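Local coordinates for protein geranyltranstransferase (IspA) (Helicobacter pylori, PDB 3LLW) that probably catalyses prenyl transfer in isoprenoid biosynthesis, as a magnesium-dependent member of the FPP/GGPP synthase family, at residues T189-I198 against L215-F226; S82-S90 against L152-I162. All coordinates share one frame; numbering follows the deposited sequence.

Interaction 1: residues T189-I198 against L215-F226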
ATOM      1  N   THR A 189      -3.811 -16.206   6.129  1.00 42.22           N
ATOM      2  CA  THR A 189      -3.702 -16.957   4.884  1.00 42.45           C
ATOM      3  C   THR A 189      -4.942 -16.874   3.956  1.00 36.73           C
ATOM      4  O   THR A 189      -4.819 -16.557   2.770  1.00 37.92           O
ATOM      5  CB  THR A 189      -3.348 -18.414   5.229  1.00 42.57           C
ATOM      6  OG1 THR A 189      -2.040 -18.445   5.817  1.00 49.63           O
ATOM      7  CG2 THR A 189      -3.375 -19.312   4.004  1.00 52.71           C
ATOM      8  N   ALA A 190      -6.121 -17.159   4.492  1.00 36.50           N
ATOM      9  CA  ALA A 190      -7.286 -17.457   3.644  1.00 39.16           C
ATOM     10  C   ALA A 190      -7.887 -16.260   2.939  1.00 35.30           C
ATOM     11  O   ALA A 190      -8.459 -16.403   1.848  1.00 50.24           O
ATOM     12  CB  ALA A 190      -8.353 -18.222   4.434  1.00 34.10           C
ATOM     13  N   LYS A 191      -7.739 -15.084   3.553  1.00 40.43           N
ATOM     14  CA  LYS A 191      -8.293 -13.823   3.035  1.00 42.26           C
ATOM     15  C   LYS A 191      -7.747 -13.422   1.666  1.00 44.06           C
ATOM     16  O   LYS A 191      -8.521 -13.081   0.760  1.00 42.95           O
ATOM     17  CB  LYS A 191      -8.064 -12.689   4.038  1.00 47.86           C
ATOM     18  CG  LYS A 191      -9.350 -11.964   4.454  1.00 43.89           C
ATOM     19  CD  LYS A 191     -10.090 -12.770   5.515  1.00 36.25           C
ATOM     20  CE  LYS A 191     -11.056 -11.914   6.320  1.00 52.96           C
ATOM     21  NZ  LYS A 191     -12.473 -12.117   5.889  1.00 49.50           N
ATOM     22  N   LEU A 192      -6.423 -13.482   1.525  1.00 37.86           N
ATOM     23  CA  LEU A 192      -5.724 -13.194   0.262  1.00 44.40           C
ATOM     24  C   LEU A 192      -5.955 -14.259  -0.833  1.00 41.27           C
ATOM     25  O   LEU A 192      -5.969 -13.959  -2.040  1.00 44.41           O
ATOM     26  CB  LEU A 192      -4.218 -13.006   0.524  1.00 49.30           C
ATOM     27  CG  LEU A 192      -3.327 -12.432  -0.582  1.00 53.99           C
ATOM     28  CD1 LEU A 192      -3.828 -11.054  -0.999  1.00 46.75           C
ATOM     29  CD2 LEU A 192      -1.822 -12.391  -0.189  1.00 42.19           C
ATOM     30  N   ILE A 193      -6.135 -15.496  -0.400  1.00 33.46           N
ATOM     31  CA  ILE A 193      -6.484 -16.619  -1.285  1.00 29.92           C
ATOM     32  C   ILE A 193      -7.935 -16.439  -1.819  1.00 38.08           C
ATOM     33  O   ILE A 193      -8.200 -16.653  -3.006  1.00 40.98           O
ATOM     34  CB  ILE A 193      -6.303 -17.948  -0.501  1.00 29.19           C
ATOM     35  CG1 ILE A 193      -4.795 -18.283  -0.386  1.00 34.82           C
ATOM     36  CG2 ILE A 193      -7.072 -19.121  -1.114  1.00 34.90           C
ATOM     37  CD1 ILE A 193      -4.544 -19.490   0.442  1.00 32.00           C
ATOM     38  N   SER A 194      -8.861 -16.029  -0.956  1.00 35.13           N
ATOM     39  CA  SER A 194     -10.240 -15.800  -1.431  1.00 45.26           C
ATOM     40  C   SER A 194     -10.310 -14.514  -2.268  1.00 43.68           C
ATOM     41  O   SER A 194     -11.051 -14.459  -3.246  1.00 51.01           O
ATOM     42  CB  SER A 194     -11.270 -15.868  -0.287  1.00 35.74           C
ATOM     43  OG  SER A 194     -11.907 -14.640  -0.032  1.00 48.70           O
ATOM     44  N   ALA A 195      -9.477 -13.519  -1.927  1.00 47.33           N
ATOM     45  CA  ALA A 195      -9.338 -12.300  -2.747  1.00 38.53           C
ATOM     46  C   ALA A 195      -8.861 -12.595  -4.157  1.00 40.81           C
ATOM     47  O   ALA A 195      -9.516 -12.160  -5.118  1.00 36.36           O
ATOM     48  CB  ALA A 195      -8.445 -11.251  -2.084  1.00 38.95           C
ATOM     49  N   SER A 196      -7.743 -13.330  -4.278  1.00 29.04           N
ATOM     50  CA  SER A 196      -7.271 -13.889  -5.575  1.00 32.57           C
ATOM     51  C   SER A 196      -8.415 -14.484  -6.435  1.00 38.81           C
ATOM     52  O   SER A 196      -8.553 -14.154  -7.612  1.00 40.83           O
ATOM     53  CB  SER A 196      -6.204 -14.961  -5.349  1.00 39.13           C
ATOM     54  OG  SER A 196      -5.162 -14.496  -4.483  1.00 35.13           O
ATOM     55  N   LEU A 197      -9.237 -15.339  -5.838  1.00 41.73           N
ATOM     56  CA  LEU A 197     -10.351 -15.957  -6.555  1.00 43.65           C
ATOM     57  C   LEU A 197     -11.381 -14.951  -7.055  1.00 36.62           C
ATOM     58  O   LEU A 197     -11.644 -14.909  -8.252  1.00 43.86           O
ATOM     59  CB  LEU A 197     -11.026 -17.029  -5.706  1.00 45.68           C
ATOM     60  CG  LEU A 197     -10.191 -18.279  -5.488  1.00 38.82           C
ATOM     61  CD1 LEU A 197     -10.717 -19.016  -4.304  1.00 38.27           C
ATOM     62  CD2 LEU A 197     -10.222 -19.199  -6.692  1.00 41.84           C
ATOM     63  N   ILE A 198     -11.895 -14.096  -6.167  1.00 41.66           N
ATOM     64  CA  ILE A 198     -12.906 -13.073  -6.557  1.00 46.66           C
ATOM     65  C   ILE A 198     -12.374 -11.915  -7.419  1.00 47.36           C
ATOM     66  O   ILE A 198     -13.139 -11.270  -8.177  1.00 44.54           O
ATOM     67  CB  ILE A 198     -13.730 -12.540  -5.356  1.00 49.10           C
ATOM     68  CG1 ILE A 198     -12.820 -11.838  -4.340  1.00 57.10           C
ATOM     69  CG2 ILE A 198     -14.524 -13.682  -4.717  1.00 43.19           C
ATOM     70  CD1 ILE A 198     -13.532 -11.181  -3.172  1.00 51.78           C
ATOM     71  N   LEU A 215     -17.530 -17.909  -4.559  1.00 41.83           N
ATOM     72  CA  LEU A 215     -16.054 -17.917  -4.642  1.00 47.52           C
ATOM     73  C   LEU A 215     -15.413 -17.386  -3.369  1.00 48.78           C
ATOM     74  O   LEU A 215     -14.409 -17.939  -2.891  1.00 54.73           O
ATOM     75  CB  LEU A 215     -15.530 -17.126  -5.845  1.00 41.20           C
ATOM     76  CG  LEU A 215     -15.519 -17.767  -7.231  1.00 47.06           C
ATOM     77  CD1 LEU A 215     -15.121 -16.726  -8.239  1.00 43.34           C
ATOM     78  CD2 LEU A 215     -14.597 -18.976  -7.314  1.00 44.02           C
ATOM     79  N   GLN A 216     -16.008 -16.319  -2.833  1.00 45.95           N
ATOM     80  CA  GLN A 216     -15.596 -15.724  -1.577  1.00 52.81           C
ATOM     81  C   GLN A 216     -15.519 -16.766  -0.474  1.00 54.41           C
ATOM     82  O   GLN A 216     -14.462 -16.940   0.134  1.00 58.85           O
ATOM     83  CB  GLN A 216     -16.525 -14.577  -1.189  1.00 53.33           C
ATOM     84  CG  GLN A 216     -16.032 -13.746  -0.014  1.00 59.36           C
ATOM     85  CD  GLN A 216     -16.491 -12.300  -0.075  1.00 65.39           C
ATOM     86  OE1 GLN A 216     -15.698 -11.387   0.144  1.00 62.35           O
ATOM     87  NE2 GLN A 216     -17.773 -12.083  -0.381  1.00 60.42           N
ATOM     88  N   ALA A 217     -16.616 -17.485  -0.263  1.00 52.94           N
ATOM     89  CA  ALA A 217     -16.686 -18.530   0.748  1.00 51.62           C
ATOM     90  C   ALA A 217     -15.781 -19.722   0.438  1.00 55.54           C
ATOM     91  O   ALA A 217     -15.175 -20.298   1.353  1.00 60.21           O
ATOM     92  CB  ALA A 217     -18.113 -18.986   0.929  1.00 53.23           C
ATOM     93  N   PHE A 218     -15.687 -20.079  -0.842  1.00 51.39           N
ATOM     94  CA  PHE A 218     -14.901 -21.228  -1.262  1.00 48.99           C
ATOM     95  C   PHE A 218     -13.430 -21.027  -0.921  1.00 54.30           C
ATOM     96  O   PHE A 218     -12.792 -21.922  -0.350  1.00 45.63           O
ATOM     97  CB  PHE A 218     -15.060 -21.482  -2.758  1.00 48.83           C
ATOM     98  CG  PHE A 218     -14.243 -22.635  -3.267  1.00 49.89           C
ATOM     99  CD1 PHE A 218     -14.528 -23.939  -2.864  1.00 53.95           C
ATOM    100  CD2 PHE A 218     -13.195 -22.422  -4.159  1.00 44.97           C
ATOM    101  CE1 PHE A 218     -13.771 -25.017  -3.337  1.00 50.71           C
ATOM    102  CE2 PHE A 218     -12.441 -23.490  -4.639  1.00 54.38           C
ATOM    103  CZ  PHE A 218     -12.734 -24.791  -4.229  1.00 46.43           C
ATOM    104  N   GLY A 219     -12.927 -19.835  -1.252  1.00 51.29           N
ATOM    105  CA  GLY A 219     -11.548 -19.448  -0.991  1.00 48.52           C
ATOM    106  C   GLY A 219     -11.173 -19.434   0.466  1.00 48.66           C
ATOM    107  O   GLY A 219     -10.075 -19.858   0.830  1.00 53.11           O
ATOM    108  N   LEU A 220     -12.089 -18.955   1.300  1.00 46.78           N
ATOM    109  CA  LEU A 220     -11.909 -18.993   2.746  1.00 50.07           C
ATOM    110  C   LEU A 220     -11.744 -20.426   3.247  1.00 53.71           C
ATOM    111  O   LEU A 220     -10.855 -20.710   4.067  1.00 54.28           O
ATOM    112  CB  LEU A 220     -13.092 -18.323   3.447  1.00 43.73           C
ATOM    113  CG  LEU A 220     -12.964 -16.966   4.148  1.00 48.85           C
ATOM    114  CD1 LEU A 220     -11.967 -16.015   3.495  1.00 41.41           C
ATOM    115  CD2 LEU A 220     -14.343 -16.306   4.270  1.00 54.57           C
ATOM    116  N   LYS A 221     -12.593 -21.320   2.735  1.00 55.72           N
ATOM    117  CA  LYS A 221     -12.591 -22.725   3.131  1.00 55.32           C
ATOM    118  C   LYS A 221     -11.349 -23.433   2.622  1.00 49.57           C
ATOM    119  O   LYS A 221     -10.716 -24.203   3.343  1.00 51.28           O
ATOM    120  CB  LYS A 221     -13.842 -23.422   2.611  1.00 59.36           C
ATOM    121  CG  LYS A 221     -14.315 -24.561   3.480  1.00 67.01           C
ATOM    122  CD  LYS A 221     -15.548 -25.232   2.884  1.00 75.88           C
ATOM    123  CE  LYS A 221     -16.643 -25.383   3.925  1.00 83.07           C
ATOM    124  NZ  LYS A 221     -16.104 -25.724   5.288  1.00 86.07           N
ATOM    125  N   MET A 222     -10.988 -23.146   1.385  1.00 45.71           N
ATOM    126  CA  MET A 222      -9.818 -23.746   0.777  1.00 49.78           C
ATOM    127  C   MET A 222      -8.498 -23.225   1.380  1.00 52.10           C
ATOM    128  O   MET A 222      -7.519 -23.966   1.473  1.00 46.63           O
ATOM    129  CB  MET A 222      -9.854 -23.508  -0.721  1.00 52.10           C
ATOM    130  CG  MET A 222      -8.674 -24.069  -1.445  1.00 62.80           C
ATOM    131  SD  MET A 222      -7.903 -22.722  -2.331  1.00 66.44           S
ATOM    132  CE  MET A 222      -9.237 -22.358  -3.475  1.00 53.36           C
ATOM    133  N   GLY A 223      -8.490 -21.954   1.786  1.00 49.09           N
ATOM    134  CA  GLY A 223      -7.335 -21.340   2.415  1.00 49.28           C
ATOM    135  C   GLY A 223      -7.057 -21.926   3.779  1.00 49.72           C
ATOM    136  O   GLY A 223      -5.898 -22.083   4.168  1.00 52.58           O
ATOM    137  N   LEU A 224      -8.127 -22.241   4.507  1.00 51.52           N
ATOM    138  CA  LEU A 224      -8.016 -22.982   5.758  1.00 50.93           C
ATOM    139  C   LEU A 224      -7.413 -24.353   5.488  1.00 50.76           C
ATOM    140  O   LEU A 224      -6.433 -24.754   6.133  1.00 48.46           O
ATOM    141  CB  LEU A 224      -9.379 -23.128   6.435  1.00 48.39           C
ATOM    142  CG  LEU A 224      -9.435 -23.901   7.760  1.00 56.76           C
ATOM    143  CD1 LEU A 224      -8.554 -23.249   8.838  1.00 49.72           C
ATOM    144  CD2 LEU A 224     -10.882 -24.036   8.244  1.00 54.00           C
ATOM    145  N   CYS A 225      -7.994 -25.055   4.521  1.00 47.21           N
ATOM    146  CA  CYS A 225      -7.488 -26.346   4.079  1.00 49.29           C
ATOM    147  C   CYS A 225      -6.005 -26.269   3.658  1.00 49.67           C
ATOM    148  O   CYS A 225      -5.171 -27.045   4.144  1.00 47.67           O
ATOM    149  CB  CYS A 225      -8.345 -26.857   2.930  1.00 53.71           C
ATOM    150  SG  CYS A 225      -8.101 -28.580   2.626  1.00 66.35           S
ATOM    151  N   PHE A 226      -5.696 -25.308   2.785  1.00 49.34           N
ATOM    152  CA  PHE A 226      -4.328 -24.966   2.399  1.00 52.34           C
ATOM    153  C   PHE A 226      -3.408 -24.813   3.622  1.00 50.39           C
ATOM    154  O   PHE A 226      -2.304 -25.318   3.616  1.00 52.36           O
ATOM    155  CB  PHE A 226      -4.319 -23.694   1.524  1.00 55.53           C
ATOM    156  CG  PHE A 226      -2.937 -23.161   1.213  1.00 63.36           C
ATOM    157  CD1 PHE A 226      -2.384 -22.133   1.964  1.00 60.46           C
ATOM    158  CD2 PHE A 226      -2.198 -23.681   0.157  1.00 70.43           C
ATOM    159  CE1 PHE A 226      -1.106 -21.648   1.687  1.00 68.29           C
ATOM    160  CE2 PHE A 226      -0.918 -23.195  -0.137  1.00 67.60           C
ATOM    161  CZ  PHE A 226      -0.373 -22.180   0.631  1.00 61.73           C
TER
HETATM  162  O   HOH W   1     -12.940 -12.215   0.994  1.00 48.11           O
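L197 reaches from helix 178-204 onto the glycine-lined side of helix 209-236, a close helix-helix packing within the all-alpha isoprenoid synthase fold. The segment axes approach to 7.6 Å and run at 140° between their N-to-C directions, so the pair is roughly antiparallel. Small residues account for this closeness: A190 and S194, four apart on one helix, face G223 and G219, four apart on the other, with the CA atoms of S194 and G219 3.9 Å apart. L197, I193 and A190 act as knobs in holes. L197 CG is turned away from its own carbonyl carbon and lies beside the backbone N (chi1 -70°), which sends CD1 to 3.4 Å from G219 CA. The same methyl meets M222 CE at 3.7 Å, while F218 and L215 complete its hole. I193 divides its contact between two branches: CG2 rests against M222 SD, and CD1 packs 3.7 Å from F226 CD1, approaching that ring obliquely. T189 CG2 comes to the edge of the same ring, near its plane. Along the other flank L220 starts out pointing away from the partner helix, yet its CD1 curls back to 3.8 Å from S194 OG. Polar contact is sparse here. One water bridges the helices, 2.8 Å from S194 OG, and it donates a hydrogen bond to Q216 OE1 at 3.0 Å.

Interaction 2: residues S82-S90 against L152-I162. With SO4 (sulfate ion), chain F.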
ATOM      1  N   SER A  82       0.303  -8.053  -9.098  1.00 39.41           N
ATOM      2  CA  SER A  82       0.032  -7.205  -7.929  1.00 39.57           C
ATOM      3  C   SER A  82      -0.256  -8.044  -6.699  1.00 38.40           C
ATOM      4  O   SER A  82       0.167  -7.698  -5.600  1.00 45.48           O
ATOM      5  CB  SER A  82      -1.136  -6.267  -8.182  1.00 41.58           C
ATOM      6  OG  SER A  82      -2.341  -6.978  -8.101  1.00 43.60           O
ATOM      7  N   ILE A  83      -0.967  -9.154  -6.896  1.00 39.85           N
ATOM      8  CA  ILE A  83      -1.235 -10.111  -5.825  1.00 35.73           C
ATOM      9  C   ILE A  83       0.073 -10.765  -5.337  1.00 41.53           C
ATOM     10  O   ILE A  83       0.274 -10.939  -4.134  1.00 38.11           O
ATOM     11  CB  ILE A  83      -2.209 -11.203  -6.281  1.00 38.50           C
ATOM     12  CG1 ILE A  83      -3.494 -10.579  -6.863  1.00 46.01           C
ATOM     13  CG2 ILE A  83      -2.576 -12.095  -5.103  1.00 44.56           C
ATOM     14  CD1 ILE A  83      -4.462 -11.579  -7.500  1.00 38.21           C
ATOM     15  N   GLU A  84       0.958 -11.096  -6.276  1.00 35.45           N
ATOM     16  CA  GLU A  84       2.204 -11.761  -5.933  1.00 45.73           C
ATOM     17  C   GLU A  84       3.109 -10.808  -5.140  1.00 40.83           C
ATOM     18  O   GLU A  84       3.683 -11.212  -4.145  1.00 43.52           O
ATOM     19  CB  GLU A  84       2.865 -12.354  -7.193  1.00 45.77           C
ATOM     20  CG  GLU A  84       4.102 -13.265  -6.976  1.00 44.70           C
ATOM     21  CD  GLU A  84       3.862 -14.535  -6.140  1.00 52.39           C
ATOM     22  OE1 GLU A  84       2.695 -14.975  -5.970  1.00 46.72           O
ATOM     23  OE2 GLU A  84       4.873 -15.105  -5.651  1.00 48.53           O
ATOM     24  N   CYS A  85       3.155  -9.532  -5.534  1.00 43.66           N
ATOM     25  CA  CYS A  85       3.909  -8.500  -4.794  1.00 42.89           C
ATOM     26  C   CYS A  85       3.453  -8.292  -3.347  1.00 44.87           C
ATOM     27  O   CYS A  85       4.290  -8.203  -2.433  1.00 43.74           O
ATOM     28  CB  CYS A  85       3.890  -7.164  -5.545  1.00 46.02           C
ATOM     29  SG  CYS A  85       4.896  -7.203  -7.026  1.00 49.61           S
ATOM     30  N   LEU A  86       2.138  -8.220  -3.145  1.00 39.80           N
ATOM     31  CA  LEU A  86       1.568  -8.131  -1.803  1.00 42.17           C
ATOM     32  C   LEU A  86       1.935  -9.335  -0.953  1.00 42.14           C
ATOM     33  O   LEU A  86       2.297  -9.180   0.203  1.00 46.71           O
ATOM     34  CB  LEU A  86       0.048  -7.972  -1.851  1.00 48.20           C
ATOM     35  CG  LEU A  86      -0.540  -7.296  -0.609  1.00 52.57           C
ATOM     36  CD1 LEU A  86      -0.132  -5.832  -0.553  1.00 48.45           C
ATOM     37  CD2 LEU A  86      -2.052  -7.416  -0.582  1.00 57.92           C
ATOM     38  N   HIS A  87       1.864 -10.532  -1.533  1.00 41.21           N
ATOM     39  CA  HIS A  87       2.260 -11.735  -0.828  1.00 40.20           C
ATOM     40  C   HIS A  87       3.752 -11.702  -0.465  1.00 38.64           C
ATOM     41  O   HIS A  87       4.127 -12.095   0.632  1.00 45.80           O
ATOM     42  CB  HIS A  87       1.949 -12.986  -1.662  1.00 42.60           C
ATOM     43  CG  HIS A  87       2.521 -14.254  -1.087  1.00 51.81           C
ATOM     44  ND1 HIS A  87       2.149 -14.751   0.145  1.00 50.61           N
ATOM     45  CD2 HIS A  87       3.443 -15.118  -1.575  1.00 54.02           C
ATOM     46  CE1 HIS A  87       2.826 -15.858   0.396  1.00 49.66           C
ATOM     47  NE2 HIS A  87       3.612 -16.108  -0.635  1.00 48.19           N
ATOM     48  N   THR A  88       4.584 -11.235  -1.392  1.00 34.43           N
ATOM     49  CA  THR A  88       6.035 -11.201  -1.207  1.00 41.24           C
ATOM     50  C   THR A  88       6.442 -10.208  -0.126  1.00 39.23           C
ATOM     51  O   THR A  88       7.330 -10.497   0.680  1.00 44.34           O
ATOM     52  CB  THR A  88       6.746 -10.833  -2.525  1.00 41.16           C
ATOM     53  OG1 THR A  88       6.204 -11.622  -3.584  1.00 40.46           O
ATOM     54  CG2 THR A  88       8.248 -11.078  -2.426  1.00 47.53           C
ATOM     55  N   TYR A  89       5.793  -9.041  -0.111  1.00 41.25           N
ATOM     56  CA  TYR A  89       6.098  -7.997   0.877  1.00 39.91           C
ATOM     57  C   TYR A  89       5.821  -8.506   2.287  1.00 42.74           C
ATOM     58  O   TYR A  89       6.610  -8.237   3.213  1.00 34.70           O
ATOM     59  CB  TYR A  89       5.350  -6.676   0.594  1.00 32.41           C
ATOM     60  CG  TYR A  89       4.325  -6.271   1.651  1.00 37.35           C
ATOM     61  CD1 TYR A  89       4.724  -5.789   2.904  1.00 30.97           C
ATOM     62  CD2 TYR A  89       2.961  -6.349   1.388  1.00 36.38           C
ATOM     63  CE1 TYR A  89       3.815  -5.445   3.867  1.00 32.32           C
ATOM     64  CE2 TYR A  89       2.034  -6.011   2.353  1.00 31.49           C
ATOM     65  CZ  TYR A  89       2.461  -5.531   3.572  1.00 27.23           C
ATOM     66  OH  TYR A  89       1.564  -5.188   4.527  1.00 35.91           O
ATOM     67  N   SER A  90       4.709  -9.226   2.457  1.00 38.08           N
ATOM     68  CA  SER A  90       4.406  -9.821   3.755  1.00 44.99           C
ATOM     69  C   SER A  90       5.516 -10.783   4.211  1.00 44.62           C
ATOM     70  O   SER A  90       5.877 -10.798   5.392  1.00 45.12           O
ATOM     71  CB  SER A  90       3.047 -10.505   3.756  1.00 39.03           C
ATOM     72  OG  SER A  90       3.069 -11.626   2.909  1.00 52.01           O
ATOM     73  N   LEU A 152      -8.338  -6.026  -2.927  1.00 34.71           N
ATOM     74  CA  LEU A 152      -6.961  -6.321  -2.482  1.00 39.62           C
ATOM     75  C   LEU A 152      -6.561  -5.553  -1.215  1.00 35.31           C
ATOM     76  O   LEU A 152      -5.993  -6.130  -0.278  1.00 41.00           O
ATOM     77  CB  LEU A 152      -5.960  -6.072  -3.615  1.00 35.11           C
ATOM     78  CG  LEU A 152      -4.541  -6.608  -3.346  1.00 51.85           C
ATOM     79  CD1 LEU A 152      -4.463  -8.144  -3.423  1.00 44.97           C
ATOM     80  CD2 LEU A 152      -3.546  -5.977  -4.295  1.00 40.14           C
ATOM     81  N   SER A 153      -6.887  -4.262  -1.187  1.00 31.98           N
ATOM     82  CA  SER A 153      -6.681  -3.420  -0.013  1.00 32.72           C
ATOM     83  C   SER A 153      -7.436  -3.868   1.232  1.00 38.56           C
ATOM     84  O   SER A 153      -6.839  -3.882   2.324  1.00 47.12           O
ATOM     85  CB  SER A 153      -6.986  -1.953  -0.319  1.00 30.91           C
ATOM     86  OG  SER A 153      -8.360  -1.787  -0.707  1.00 51.68           O
ATOM     87  N   ALA A 154      -8.720  -4.224   1.094  1.00 35.49           N
ATOM     88  CA  ALA A 154      -9.491  -4.756   2.243  1.00 38.52           C
ATOM     89  C   ALA A 154      -8.918  -6.050   2.815  1.00 38.67           C
ATOM     90  O   ALA A 154      -8.847  -6.212   4.027  1.00 37.85           O
ATOM     91  CB  ALA A 154     -10.946  -4.966   1.896  1.00 34.82           C
ATOM     92  N   ASN A 155      -8.520  -6.961   1.930  1.00 35.72           N
ATOM     93  CA  ASN A 155      -8.149  -8.305   2.317  1.00 33.32           C
ATOM     94  C   ASN A 155      -6.663  -8.442   2.670  1.00 35.89           C
ATOM     95  O   ASN A 155      -6.283  -9.357   3.391  1.00 34.22           O
ATOM     96  CB  ASN A 155      -8.531  -9.280   1.207  1.00 37.59           C
ATOM     97  CG  ASN A 155     -10.042  -9.491   1.117  1.00 49.80           C
ATOM     98  OD1 ASN A 155     -10.611 -10.288   1.857  1.00 42.34           O
ATOM     99  ND2 ASN A 155     -10.694  -8.752   0.221  1.00 43.74           N
ATOM    100  N   GLY A 156      -5.845  -7.520   2.170  1.00 29.77           N
ATOM    101  CA  GLY A 156      -4.407  -7.544   2.426  1.00 44.26           C
ATOM    102  C   GLY A 156      -4.056  -6.625   3.571  1.00 39.30           C
ATOM    103  O   GLY A 156      -2.918  -6.602   4.027  1.00 43.04           O
ATOM    104  N   GLY A 157      -5.058  -5.888   4.044  1.00 39.25           N
ATOM    105  CA  GLY A 157      -4.862  -4.825   5.018  1.00 33.70           C
ATOM    106  C   GLY A 157      -5.070  -5.233   6.453  1.00 39.23           C
ATOM    107  O   GLY A 157      -4.957  -6.418   6.790  1.00 44.05           O
ATOM    108  N   ILE A 158      -5.372  -4.229   7.286  1.00 36.57           N
ATOM    109  CA  ILE A 158      -5.543  -4.361   8.741  1.00 40.43           C
ATOM    110  C   ILE A 158      -6.701  -5.280   9.175  1.00 45.73           C
ATOM    111  O   ILE A 158      -6.658  -5.871  10.260  1.00 39.60           O
ATOM    112  CB  ILE A 158      -5.684  -2.951   9.415  1.00 39.98           C
ATOM    113  CG1 ILE A 158      -5.536  -3.019  10.941  1.00 36.86           C
ATOM    114  CG2 ILE A 158      -6.992  -2.261   9.020  1.00 34.66           C
ATOM    115  CD1 ILE A 158      -4.210  -3.610  11.451  1.00 44.49           C
ATOM    116  N   LYS A 159      -7.711  -5.399   8.313  1.00 39.53           N
ATOM    117  CA  LYS A 159      -8.879  -6.225   8.562  1.00 37.75           C
ATOM    118  C   LYS A 159      -8.698  -7.651   8.045  1.00 39.19           C
ATOM    119  O   LYS A 159      -9.547  -8.514   8.287  1.00 48.62           O
ATOM    120  CB  LYS A 159     -10.098  -5.582   7.872  1.00 41.64           C
ATOM    121  CG  LYS A 159     -10.817  -4.551   8.737  1.00 49.50           C
ATOM    122  CD  LYS A 159     -11.011  -3.217   8.028  1.00 61.30           C
ATOM    123  CE  LYS A 159     -12.104  -3.223   6.966  1.00 68.95           C
ATOM    124  NZ  LYS A 159     -11.521  -3.270   5.600  1.00 64.50           N
ATOM    125  N   GLY A 160      -7.623  -7.890   7.297  1.00 36.68           N
ATOM    126  CA  GLY A 160      -7.313  -9.224   6.775  1.00 29.02           C
ATOM    127  C   GLY A 160      -5.893  -9.688   7.121  1.00 41.27           C
ATOM    128  O   GLY A 160      -5.592 -10.002   8.276  1.00 38.13           O
ATOM    129  N   MET A 161      -5.025  -9.706   6.114  1.00 37.05           N
ATOM    130  CA  MET A 161      -3.715 -10.367   6.187  1.00 39.36           C
ATOM    131  C   MET A 161      -2.831  -9.854   7.315  1.00 34.28           C
ATOM    132  O   MET A 161      -2.222 -10.646   8.035  1.00 42.84           O
ATOM    133  CB  MET A 161      -3.019 -10.271   4.831  1.00 37.24           C
ATOM    134  CG  MET A 161      -1.679 -10.965   4.732  1.00 42.93           C
ATOM    135  SD  MET A 161      -0.833 -10.570   3.182  1.00 44.79           S
ATOM    136  CE  MET A 161      -0.381  -8.860   3.540  1.00 49.49           C
ATOM    137  N   ILE A 162      -2.823  -8.534   7.507  1.00 39.18           N
ATOM    138  CA  ILE A 162      -2.035  -7.886   8.558  1.00 36.03           C
ATOM    139  C   ILE A 162      -2.504  -8.249   9.972  1.00 41.60           C
ATOM    140  O   ILE A 162      -1.669  -8.619  10.824  1.00 32.46           O
ATOM    141  CB  ILE A 162      -1.921  -6.368   8.333  1.00 38.96           C
ATOM    142  CG1 ILE A 162      -0.989  -6.107   7.158  1.00 34.65           C
ATOM    143  CG2 ILE A 162      -1.351  -5.657   9.554  1.00 39.92           C
ATOM    144  CD1 ILE A 162      -1.248  -4.788   6.469  1.00 54.79           C
TER
HETATM  145  S   SO4 F 311       3.526 -19.916  -2.167  1.00106.09           S
HETATM  146  O1  SO4 F 311       4.761 -19.180  -1.847  1.00 96.07           O
HETATM  147  O2  SO4 F 311       2.558 -19.776  -1.075  1.00 99.73           O
HETATM  148  O3  SO4 F 311       2.930 -19.435  -3.420  1.00 79.54           O
HETATM  149  O4  SO4 F 311       3.852 -21.335  -2.296  1.00105.47           O
HETATM  150  O   HOH W   2      -0.761  -5.006   3.288  1.00 43.24           O
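M161 and L86 meet in the buried interior of the all-alpha isoprenoid synthase fold, where helix 73-94 faces the break between helices 142-156 and 161-170. The tight part is made by side chains. L86 and L152 reach toward each other tip to tip, with L86 CD2 3.8 Å from L152 CD1, and the same L86 methyl also rests on G156 CA. M161 extends through chi1 and chi2 and then bends at chi3 (72°), which turns CE against the Y89-S90 side of helix 73-94, 3.8 Å from S90 CB and 3.9 Å from Y89 CE2. S90 OG is bonded back to H87 O, while its CB gives the methionine its nearest contact. The backbones are the loose part: helix 82-90 and helix 152-156 run at 24°, with axes 11.8 Å apart, and no direct hydrogen bond joins the segments. H87 turns away to the partly exposed side, where its NE2 makes a weak 3.5 Å hydrogen bond to sulfate O1, an ion also held by R52. The Y89 hydroxyl, by contrast, packs closely on I162 CD1 and is linked to G156 O by one water. In the plane of the Y89 ring, at its edge, this water lies 2.6 Å from Y89 OH and donates a hydrogen bond to G156 O at 2.8 Å.

How the interactions relate
Interactions 1 and 2 adjoin within one helical core, their centres 13 Å apart. Helix 178-204 joins them: its far side from interaction 1 brings L192 CD1 to 3.8 Å from L152 CD1 and A195 CB to 3.8 Å from N155 CB, while K191 touches both contacts. Interaction 2 lies closer to the magnesium site, which holds no metal in this chain. The side chain of S90 is about 6 Å from that of D94, a magnesium ligand on helix 73-94, the helix that carries 82-90; the side chain of T189 is about 10 Å from that of D94. A sulfate, probably from the crystallisation liquor, weakly contacts H87, and a sulfate lies about 4 Å from the F226 side chain; such ions may mark an anion pocket.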